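Long-range contact in putative phosphosugar isomerases (Salmonella typhimurium LT2, PDB 3FKJ), which probably acts as an isomerase on phosphorylated sugars, binding a carbohydrate derivative through SIS domains: residues A[55-69]-A[159-173]. Residues are numbered along the deposited sequence; the frame is centred on the assembly and turned at random.
Sequences FWPGKYFLDCEASKL and SLWLALEILAQTEGY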
ATOM      1  N   PHE A  55      -8.597   4.088   7.516  1.00 29.71           N
ATOM      2  CA  PHE A  55      -9.232   4.672   6.363  1.00 30.23           C
ATOM      3  C   PHE A  55      -9.458   3.710   5.204  1.00 31.56           C
ATOM      4  O   PHE A  55     -10.124   4.083   4.246  1.00 31.04           O
ATOM      5  CB  PHE A  55      -8.420   5.883   5.871  1.00 30.79           C
ATOM      6  CG  PHE A  55      -8.482   7.078   6.779  1.00 35.65           C
ATOM      7  CD1 PHE A  55      -9.718   7.561   7.238  1.00 34.92           C
ATOM      8  CD2 PHE A  55      -7.319   7.740   7.157  1.00 27.91           C
ATOM      9  CE1 PHE A  55      -9.765   8.675   8.054  1.00 32.83           C
ATOM     10  CE2 PHE A  55      -7.367   8.833   7.967  1.00 33.83           C
ATOM     11  CZ  PHE A  55      -8.582   9.300   8.432  1.00 28.34           C
ATOM     12  N   TRP A  56      -8.905   2.486   5.278  1.00 33.28           N
ATOM     13  CA  TRP A  56      -9.042   1.510   4.217  1.00 31.65           C
ATOM     14  C   TRP A  56     -10.492   1.231   3.798  1.00 33.41           C
ATOM     15  O   TRP A  56     -10.760   1.137   2.604  1.00 33.60           O
ATOM     16  CB  TRP A  56      -8.396   0.160   4.581  1.00 32.98           C
ATOM     17  CG  TRP A  56      -8.278  -0.692   3.355  1.00 31.46           C
ATOM     18  CD1 TRP A  56      -9.119  -1.683   2.956  1.00 36.90           C
ATOM     19  CD2 TRP A  56      -7.292  -0.562   2.333  1.00 36.15           C
ATOM     20  NE1 TRP A  56      -8.694  -2.208   1.749  1.00 32.65           N
ATOM     21  CE2 TRP A  56      -7.582  -1.530   1.341  1.00 34.21           C
ATOM     22  CE3 TRP A  56      -6.187   0.278   2.155  1.00 44.60           C
ATOM     23  CZ2 TRP A  56      -6.802  -1.691   0.182  1.00 48.14           C
ATOM     24  CZ3 TRP A  56      -5.386   0.105   0.998  1.00 54.29           C
ATOM     25  CH2 TRP A  56      -5.701  -0.873   0.030  1.00 47.77           C
ATOM     26  N   PRO A  57     -11.422   1.059   4.774  1.00 32.75           N
ATOM     27  CA  PRO A  57     -12.792   0.803   4.349  1.00 33.60           C
ATOM     28  C   PRO A  57     -13.403   1.839   3.422  1.00 32.87           C
ATOM     29  O   PRO A  57     -14.075   1.458   2.464  1.00 33.17           O
ATOM     30  CB  PRO A  57     -13.562   0.671   5.667  1.00 33.70           C
ATOM     31  CG  PRO A  57     -12.489   0.210   6.653  1.00 33.20           C
ATOM     32  CD  PRO A  57     -11.295   1.021   6.243  1.00 34.12           C
ATOM     33  N   GLY A  58     -13.212   3.116   3.730  1.00 32.67           N
ATOM     34  CA  GLY A  58     -13.635   4.177   2.853  1.00 32.99           C
ATOM     35  C   GLY A  58     -12.850   4.262   1.553  1.00 33.48           C
ATOM     36  O   GLY A  58     -13.443   4.492   0.470  1.00 32.38           O
ATOM     37  N   LYS A  59     -11.532   4.112   1.646  1.00 31.65           N
ATOM     38  CA  LYS A  59     -10.680   4.112   0.456  1.00 30.11           C
ATOM     39  C   LYS A  59     -11.174   3.049  -0.524  1.00 30.29           C
ATOM     40  O   LYS A  59     -11.448   3.345  -1.704  1.00 28.69           O
ATOM     41  CB  LYS A  59      -9.197   3.883   0.830  1.00 31.70           C
ATOM     42  CG  LYS A  59      -8.203   3.913  -0.363  1.00 36.72           C
ATOM     43  CD  LYS A  59      -7.212   2.776  -0.338  1.00 48.68           C
ATOM     44  CE  LYS A  59      -6.080   2.919  -1.374  1.00 56.55           C
ATOM     45  NZ  LYS A  59      -6.471   3.156  -2.806  1.00 48.81           N
ATOM     46  N   TYR A  60     -11.343   1.828  -0.027  1.00 31.90           N
ATOM     47  CA  TYR A  60     -11.770   0.702  -0.863  1.00 32.20           C
ATOM     48  C   TYR A  60     -13.160   0.937  -1.491  1.00 32.32           C
ATOM     49  O   TYR A  60     -13.368   0.680  -2.692  1.00 33.45           O
ATOM     50  CB  TYR A  60     -11.682  -0.637  -0.071  1.00 30.55           C
ATOM     51  CG  TYR A  60     -12.100  -1.856  -0.874  1.00 29.84           C
ATOM     52  CD1 TYR A  60     -11.297  -2.342  -1.900  1.00 30.40           C
ATOM     53  CD2 TYR A  60     -13.308  -2.495  -0.647  1.00 29.52           C
ATOM     54  CE1 TYR A  60     -11.671  -3.425  -2.671  1.00 32.40           C
ATOM     55  CE2 TYR A  60     -13.707  -3.610  -1.448  1.00 27.84           C
ATOM     56  CZ  TYR A  60     -12.864  -4.073  -2.425  1.00 31.57           C
ATOM     57  OH  TYR A  60     -13.220  -5.158  -3.205  1.00 37.57           O
ATOM     58  N   PHE A  61     -14.100   1.440  -0.698  1.00 32.76           N
ATOM     59  CA  PHE A  61     -15.437   1.757  -1.198  1.00 32.79           C
ATOM     60  C   PHE A  61     -15.404   2.745  -2.371  1.00 31.96           C
ATOM     61  O   PHE A  61     -16.053   2.542  -3.422  1.00 30.65           O
ATOM     62  CB  PHE A  61     -16.315   2.308  -0.050  1.00 33.94           C
ATOM     63  CG  PHE A  61     -17.704   2.719  -0.469  1.00 32.30           C
ATOM     64  CD1 PHE A  61     -18.713   1.779  -0.590  1.00 34.05           C
ATOM     65  CD2 PHE A  61     -18.005   4.052  -0.706  1.00 34.89           C
ATOM     66  CE1 PHE A  61     -20.005   2.152  -0.965  1.00 33.03           C
ATOM     67  CE2 PHE A  61     -19.306   4.454  -1.072  1.00 30.04           C
ATOM     68  CZ  PHE A  61     -20.309   3.497  -1.204  1.00 29.58           C
ATOM     69  N   LEU A  62     -14.627   3.805  -2.214  1.00 33.55           N
ATOM     70  CA  LEU A  62     -14.552   4.825  -3.249  1.00 33.47           C
ATOM     71  C   LEU A  62     -13.816   4.295  -4.451  1.00 31.89           C
ATOM     72  O   LEU A  62     -14.228   4.540  -5.562  1.00 31.91           O
ATOM     73  CB  LEU A  62     -13.903   6.111  -2.725  1.00 33.55           C
ATOM     74  CG  LEU A  62     -14.670   6.841  -1.607  1.00 31.94           C
ATOM     75  CD1 LEU A  62     -13.750   7.980  -1.009  1.00 28.36           C
ATOM     76  CD2 LEU A  62     -15.998   7.428  -2.137  1.00 24.87           C
ATOM     77  N   ASP A  63     -12.723   3.580  -4.252  1.00 31.91           N
ATOM     78  CA  ASP A  63     -11.993   3.008  -5.381  1.00 31.78           C
ATOM     79  C   ASP A  63     -12.903   2.105  -6.207  1.00 31.08           C
ATOM     80  O   ASP A  63     -12.790   2.066  -7.415  1.00 30.79           O
ATOM     81  CB  ASP A  63     -10.783   2.192  -4.917  1.00 29.09           C
ATOM     82  CG  ASP A  63      -9.668   3.057  -4.408  1.00 35.49           C
ATOM     83  OD1 ASP A  63      -9.680   4.294  -4.604  1.00 34.99           O
ATOM     84  OD2 ASP A  63      -8.749   2.478  -3.824  1.00 39.13           O
ATOM     85  N   CYS A  64     -13.794   1.384  -5.540  1.00 30.79           N
ATOM     86  CA  CYS A  64     -14.756   0.538  -6.221  1.00 32.36           C
ATOM     87  C   CYS A  64     -15.914   1.289  -6.862  1.00 32.34           C
ATOM     88  O   CYS A  64     -16.322   0.948  -7.947  1.00 33.82           O
ATOM     89  CB  CYS A  64     -15.326  -0.467  -5.244  1.00 31.69           C
ATOM     90  SG  CYS A  64     -14.159  -1.739  -4.741  1.00 33.00           S
ATOM     91  N   GLU A  65     -16.449   2.284  -6.164  1.00 33.13           N
ATOM     92  CA  GLU A  65     -17.759   2.848  -6.466  1.00 32.00           C
ATOM     93  C   GLU A  65     -17.757   4.248  -7.106  1.00 32.03           C
ATOM     94  O   GLU A  65     -18.617   4.511  -7.921  1.00 33.65           O
ATOM     95  CB  GLU A  65     -18.607   2.894  -5.201  1.00 33.04           C
ATOM     96  CG  GLU A  65     -18.983   1.543  -4.604  1.00 33.17           C
ATOM     97  CD  GLU A  65     -19.902   0.706  -5.493  1.00 35.25           C
ATOM     98  OE1 GLU A  65     -20.703   1.213  -6.326  1.00 34.85           O
ATOM     99  OE2 GLU A  65     -19.818  -0.495  -5.347  1.00 34.49           O
ATOM    100  N   ALA A  66     -16.802   5.115  -6.757  1.00 33.25           N
ATOM    101  CA  ALA A  66     -16.692   6.479  -7.310  1.00 32.40           C
ATOM    102  C   ALA A  66     -16.023   6.516  -8.681  1.00 34.87           C
ATOM    103  O   ALA A  66     -14.901   6.073  -8.812  1.00 35.53           O
ATOM    104  CB  ALA A  66     -15.900   7.378  -6.354  1.00 31.33           C
ATOM    105  N   SER A  67     -16.707   7.095  -9.678  1.00 34.50           N
ATOM    106  CA  SER A  67     -16.195   7.276 -11.036  1.00 34.13           C
ATOM    107  C   SER A  67     -15.496   8.599 -11.313  1.00 32.87           C
ATOM    108  O   SER A  67     -14.689   8.696 -12.251  1.00 33.73           O
ATOM    109  CB  SER A  67     -17.340   7.120 -12.060  1.00 34.93           C
ATOM    110  OG  SER A  67     -17.903   5.836 -11.932  1.00 45.98           O
ATOM    111  N   LYS A  68     -15.806   9.632 -10.532  1.00 32.30           N
ATOM    112  CA  LYS A  68     -15.232  10.955 -10.798  1.00 34.59           C
ATOM    113  C   LYS A  68     -14.081  11.299  -9.866  1.00 35.42           C
ATOM    114  O   LYS A  68     -13.185  12.046 -10.214  1.00 36.72           O
ATOM    115  CB  LYS A  68     -16.294  12.030 -10.668  1.00 35.08           C
ATOM    116  CG  LYS A  68     -17.475  11.915 -11.629  1.00 40.65           C
ATOM    117  CD  LYS A  68     -18.478  13.043 -11.297  1.00 47.81           C
ATOM    118  CE  LYS A  68     -19.765  12.959 -12.060  1.00 51.32           C
ATOM    119  NZ  LYS A  68     -20.502  14.244 -11.909  1.00 53.45           N
ATOM    120  N   LEU A  69     -14.111  10.740  -8.680  1.00 35.75           N
ATOM    121  CA  LEU A  69     -13.171  11.095  -7.638  1.00 36.29           C
ATOM    122  C   LEU A  69     -11.791  10.515  -7.824  1.00 34.77           C
ATOM    123  O   LEU A  69     -11.638   9.352  -8.203  1.00 37.54           O
ATOM    124  CB  LEU A  69     -13.729  10.556  -6.335  1.00 37.71           C
ATOM    125  CG  LEU A  69     -13.583  11.320  -5.061  1.00 40.58           C
ATOM    126  CD1 LEU A  69     -14.384  12.593  -5.218  1.00 42.16           C
ATOM    127  CD2 LEU A  69     -14.119  10.442  -3.933  1.00 37.21           C
ATOM    128  N   SER A 159     -14.583   6.160   8.353  1.00 32.16           N
ATOM    129  CA  SER A 159     -14.012   6.195   7.010  1.00 32.53           C
ATOM    130  C   SER A 159     -15.100   5.783   6.015  1.00 31.87           C
ATOM    131  O   SER A 159     -15.177   6.349   4.929  1.00 30.46           O
ATOM    132  CB  SER A 159     -12.740   5.318   6.854  1.00 32.47           C
ATOM    133  OG  SER A 159     -13.025   3.929   6.773  1.00 31.86           O
ATOM    134  N   LEU A 160     -15.949   4.817   6.397  1.00 30.71           N
ATOM    135  CA  LEU A 160     -16.944   4.291   5.464  1.00 31.35           C
ATOM    136  C   LEU A 160     -18.143   5.231   5.407  1.00 31.66           C
ATOM    137  O   LEU A 160     -18.687   5.463   4.339  1.00 32.66           O
ATOM    138  CB  LEU A 160     -17.354   2.852   5.811  1.00 30.10           C
ATOM    139  CG  LEU A 160     -18.321   2.160   4.817  1.00 32.32           C
ATOM    140  CD1 LEU A 160     -17.845   2.149   3.380  1.00 27.96           C
ATOM    141  CD2 LEU A 160     -18.653   0.769   5.267  1.00 29.11           C
ATOM    142  N   TRP A 161     -18.534   5.789   6.561  1.00 33.44           N
ATOM    143  CA  TRP A 161     -19.611   6.802   6.613  1.00 32.49           C
ATOM    144  C   TRP A 161     -19.276   8.012   5.723  1.00 32.13           C
ATOM    145  O   TRP A 161     -20.097   8.464   4.934  1.00 31.46           O
ATOM    146  CB  TRP A 161     -19.864   7.289   8.050  1.00 31.13           C
ATOM    147  CG  TRP A 161     -20.648   6.331   8.934  1.00 29.37           C
ATOM    148  CD1 TRP A 161     -20.199   5.711  10.045  1.00 27.17           C
ATOM    149  CD2 TRP A 161     -22.017   5.926   8.768  1.00 34.56           C
ATOM    150  NE1 TRP A 161     -21.195   4.936  10.603  1.00 37.02           N
ATOM    151  CE2 TRP A 161     -22.323   5.041   9.832  1.00 39.12           C
ATOM    152  CE3 TRP A 161     -23.009   6.216   7.823  1.00 33.15           C
ATOM    153  CZ2 TRP A 161     -23.592   4.457   9.993  1.00 36.05           C
ATOM    154  CZ3 TRP A 161     -24.262   5.614   7.967  1.00 38.48           C
ATOM    155  CH2 TRP A 161     -24.539   4.741   9.042  1.00 36.10           C
ATOM    156  N   LEU A 162     -18.076   8.553   5.898  1.00 33.20           N
ATOM    157  CA  LEU A 162     -17.625   9.734   5.140  1.00 33.10           C
ATOM    158  C   LEU A 162     -17.520   9.411   3.658  1.00 31.27           C
ATOM    159  O   LEU A 162     -17.996  10.170   2.815  1.00 34.23           O
ATOM    160  CB  LEU A 162     -16.268  10.213   5.666  1.00 31.31           C
ATOM    161  CG  LEU A 162     -16.340  10.873   7.034  1.00 32.80           C
ATOM    162  CD1 LEU A 162     -14.922  10.972   7.716  1.00 32.80           C
ATOM    163  CD2 LEU A 162     -16.989  12.196   6.857  1.00 27.13           C
ATOM    164  N   ALA A 163     -16.945   8.263   3.336  1.00 30.16           N
ATOM    165  CA  ALA A 163     -16.923   7.759   1.953  1.00 31.32           C
ATOM    166  C   ALA A 163     -18.325   7.680   1.320  1.00 32.65           C
ATOM    167  O   ALA A 163     -18.516   8.161   0.181  1.00 29.88           O
ATOM    168  CB  ALA A 163     -16.251   6.396   1.863  1.00 29.73           C
ATOM    169  N   LEU A 164     -19.255   7.013   2.034  1.00 32.68           N
ATOM    170  CA  LEU A 164     -20.648   6.895   1.599  1.00 33.81           C
ATOM    171  C   LEU A 164     -21.231   8.266   1.232  1.00 34.72           C
ATOM    172  O   LEU A 164     -21.837   8.427   0.172  1.00 33.74           O
ATOM    173  CB  LEU A 164     -21.516   6.282   2.710  1.00 35.73           C
ATOM    174  CG  LEU A 164     -23.035   6.270   2.511  1.00 30.63           C
ATOM    175  CD1 LEU A 164     -23.373   5.268   1.416  1.00 29.06           C
ATOM    176  CD2 LEU A 164     -23.777   5.977   3.861  1.00 31.02           C
ATOM    177  N   GLU A 165     -21.040   9.232   2.126  1.00 32.71           N
ATOM    178  CA  GLU A 165     -21.563  10.586   1.938  1.00 31.32           C
ATOM    179  C   GLU A 165     -20.900  11.384   0.837  1.00 31.46           C
ATOM    180  O   GLU A 165     -21.583  12.091   0.095  1.00 32.17           O
ATOM    181  CB  GLU A 165     -21.524  11.358   3.264  1.00 31.13           C
ATOM    182  CG  GLU A 165     -22.517  10.825   4.281  1.00 30.99           C
ATOM    183  CD  GLU A 165     -23.969  10.975   3.830  1.00 39.95           C
ATOM    184  OE1 GLU A 165     -24.312  11.923   3.072  1.00 36.51           O
ATOM    185  OE2 GLU A 165     -24.779  10.137   4.257  1.00 38.51           O
ATOM    186  N   ILE A 166     -19.587  11.232   0.683  1.00 34.04           N
ATOM    187  CA  ILE A 166     -18.887  11.871  -0.436  1.00 31.74           C
ATOM    188  C   ILE A 166     -19.450  11.373  -1.765  1.00 31.71           C
ATOM    189  O   ILE A 166     -19.729  12.159  -2.639  1.00 30.42           O
ATOM    190  CB  ILE A 166     -17.361  11.733  -0.353  1.00 33.17           C
ATOM    191  CG1 ILE A 166     -16.836  12.512   0.868  1.00 30.91           C
ATOM    192  CG2 ILE A 166     -16.707  12.244  -1.670  1.00 30.78           C
ATOM    193  CD1 ILE A 166     -15.424  12.104   1.321  1.00 26.04           C
ATOM    194  N   LEU A 167     -19.649  10.068  -1.882  1.00 32.56           N
ATOM    195  CA  LEU A 167     -20.116   9.470  -3.092  1.00 31.22           C
ATOM    196  C   LEU A 167     -21.542   9.845  -3.324  1.00 31.99           C
ATOM    197  O   LEU A 167     -21.894  10.269  -4.416  1.00 33.53           O
ATOM    198  CB  LEU A 167     -19.994   7.921  -3.044  1.00 30.59           C
ATOM    199  CG  LEU A 167     -20.554   7.136  -4.256  1.00 31.05           C
ATOM    200  CD1 LEU A 167     -19.736   7.285  -5.512  1.00 27.70           C
ATOM    201  CD2 LEU A 167     -20.773   5.651  -3.901  1.00 32.42           C
ATOM    202  N   ALA A 168     -22.382   9.665  -2.312  1.00 34.39           N
ATOM    203  CA  ALA A 168     -23.799   9.928  -2.453  1.00 33.53           C
ATOM    204  C   ALA A 168     -24.068  11.388  -2.837  1.00 34.16           C
ATOM    205  O   ALA A 168     -24.927  11.642  -3.673  1.00 32.41           O
ATOM    206  CB  ALA A 168     -24.596   9.565  -1.131  1.00 33.38           C
ATOM    207  N   GLN A 169     -23.359  12.336  -2.226  1.00 31.94           N
ATOM    208  CA  GLN A 169     -23.691  13.758  -2.420  1.00 32.91           C
ATOM    209  C   GLN A 169     -22.986  14.369  -3.646  1.00 33.17           C
ATOM    210  O   GLN A 169     -23.220  15.519  -3.978  1.00 33.07           O
ATOM    211  CB  GLN A 169     -23.355  14.563  -1.154  1.00 31.62           C
ATOM    212  CG  GLN A 169     -24.255  14.248   0.048  1.00 35.02           C
ATOM    213  CD  GLN A 169     -23.950  15.096   1.259  1.00 33.32           C
ATOM    214  OE1 GLN A 169     -23.776  16.308   1.154  1.00 36.13           O
ATOM    215  NE2 GLN A 169     -23.889  14.467   2.420  1.00 28.00           N
ATOM    216  N   THR A 170     -22.098  13.594  -4.288  1.00 34.60           N
ATOM    217  CA  THR A 170     -21.436  14.029  -5.519  1.00 35.33           C
ATOM    218  C   THR A 170     -21.855  13.228  -6.762  1.00 36.17           C
ATOM    219  O   THR A 170     -21.972  13.778  -7.840  1.00 38.97           O
ATOM    220  CB  THR A 170     -19.883  13.992  -5.377  1.00 33.97           C
ATOM    221  OG1 THR A 170     -19.424  12.645  -5.178  1.00 30.99           O
ATOM    222  CG2 THR A 170     -19.426  14.861  -4.214  1.00 30.84           C
ATOM    223  N   GLU A 171     -22.052  11.932  -6.633  1.00 36.60           N
ATOM    224  CA  GLU A 171     -22.391  11.106  -7.789  1.00 37.07           C
ATOM    225  C   GLU A 171     -23.726  10.387  -7.641  1.00 36.02           C
ATOM    226  O   GLU A 171     -24.256   9.845  -8.599  1.00 36.37           O
ATOM    227  CB  GLU A 171     -21.283  10.069  -8.037  1.00 38.01           C
ATOM    228  CG  GLU A 171     -19.940  10.666  -8.348  1.00 37.77           C
ATOM    229  CD  GLU A 171     -18.828   9.634  -8.599  1.00 42.82           C
ATOM    230  OE1 GLU A 171     -17.646   9.976  -8.326  1.00 33.82           O
ATOM    231  OE2 GLU A 171     -19.101   8.520  -9.113  1.00 37.30           O
ATOM    232  N   GLY A 172     -24.247  10.361  -6.437  1.00 36.18           N
ATOM    233  CA  GLY A 172     -25.370   9.506  -6.094  1.00 35.58           C
ATOM    234  C   GLY A 172     -24.911   8.075  -5.850  1.00 34.33           C
ATOM    235  O   GLY A 172     -23.879   7.641  -6.343  1.00 31.98           O
ATOM    236  N   TYR A 173     -25.696   7.340  -5.076  1.00 35.54           N
ATOM    237  CA  TYR A 173     -25.390   5.964  -4.797  1.00 35.44           C
ATOM    238  C   TYR A 173     -26.670   5.223  -4.580  1.00 35.42           C
ATOM    239  O   TYR A 173     -27.356   5.467  -3.595  1.00 36.09           O
ATOM    240  CB  TYR A 173     -24.509   5.857  -3.549  1.00 35.30           C
ATOM    241  CG  TYR A 173     -24.138   4.446  -3.191  1.00 31.15           C
ATOM    242  CD1 TYR A 173     -23.572   3.580  -4.157  1.00 35.32           C
ATOM    243  CD2 TYR A 173     -24.309   3.973  -1.900  1.00 27.96           C
ATOM    244  CE1 TYR A 173     -23.196   2.264  -3.825  1.00 35.57           C
ATOM    245  CE2 TYR A 173     -23.937   2.665  -1.550  1.00 28.34           C
ATOM    246  CZ  TYR A 173     -23.371   1.817  -2.524  1.00 34.63           C
ATOM    247  OH  TYR A 173     -23.008   0.539  -2.197  1.00 33.71           O
TER
HETATM  248  O   HOH W   1     -22.572  -0.937  -4.043  1.00 34.41           O
HETATM  249  O   HOH W   2     -20.787  15.712  -9.162  1.00 29.57           O
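The hydroxyl of S159 has three backbone partners: OG accepts a bent bond from the amide N of G58 (3.2 Å, N-H...O 147°), and its one proton can go to, or be shared between, the carbonyl oxygens of A156 and G54. This ties the G58 backbone to helix 155-170. Beside it the A163 methyl packs on the G58 backbone, CB 3.6 Å from CA of G58, and the axes of the two short helical segments run near-parallel, crossing at -27° and 7.4 Å apart. F61 is the knob, set among L160, A163, L164 and L167; with CG anti to its backbone N (chi1 178°), the ring reaches across the groove, its CE2 3.4 Å from CD2 of L167. The far edge of that ring points at the face of Y173 in a T-shaped stack, centroids 5.2 Å apart. The carboxylate of E171, ending an extended side chain, binds two successive amides: OE2 takes N of S67 through its syn lone pair (2.8 Å), while N of K68 meets OE1 from above the carboxylate plane (2.9 Å), fixing the turn that leads into strand 70-75. The pair packs against the five-stranded parallel sheet of the SIS-type fold, with F55 and I166 on strand 91-97, I166 also against helix 22-35, and F61 and L164 touching helix 176-184.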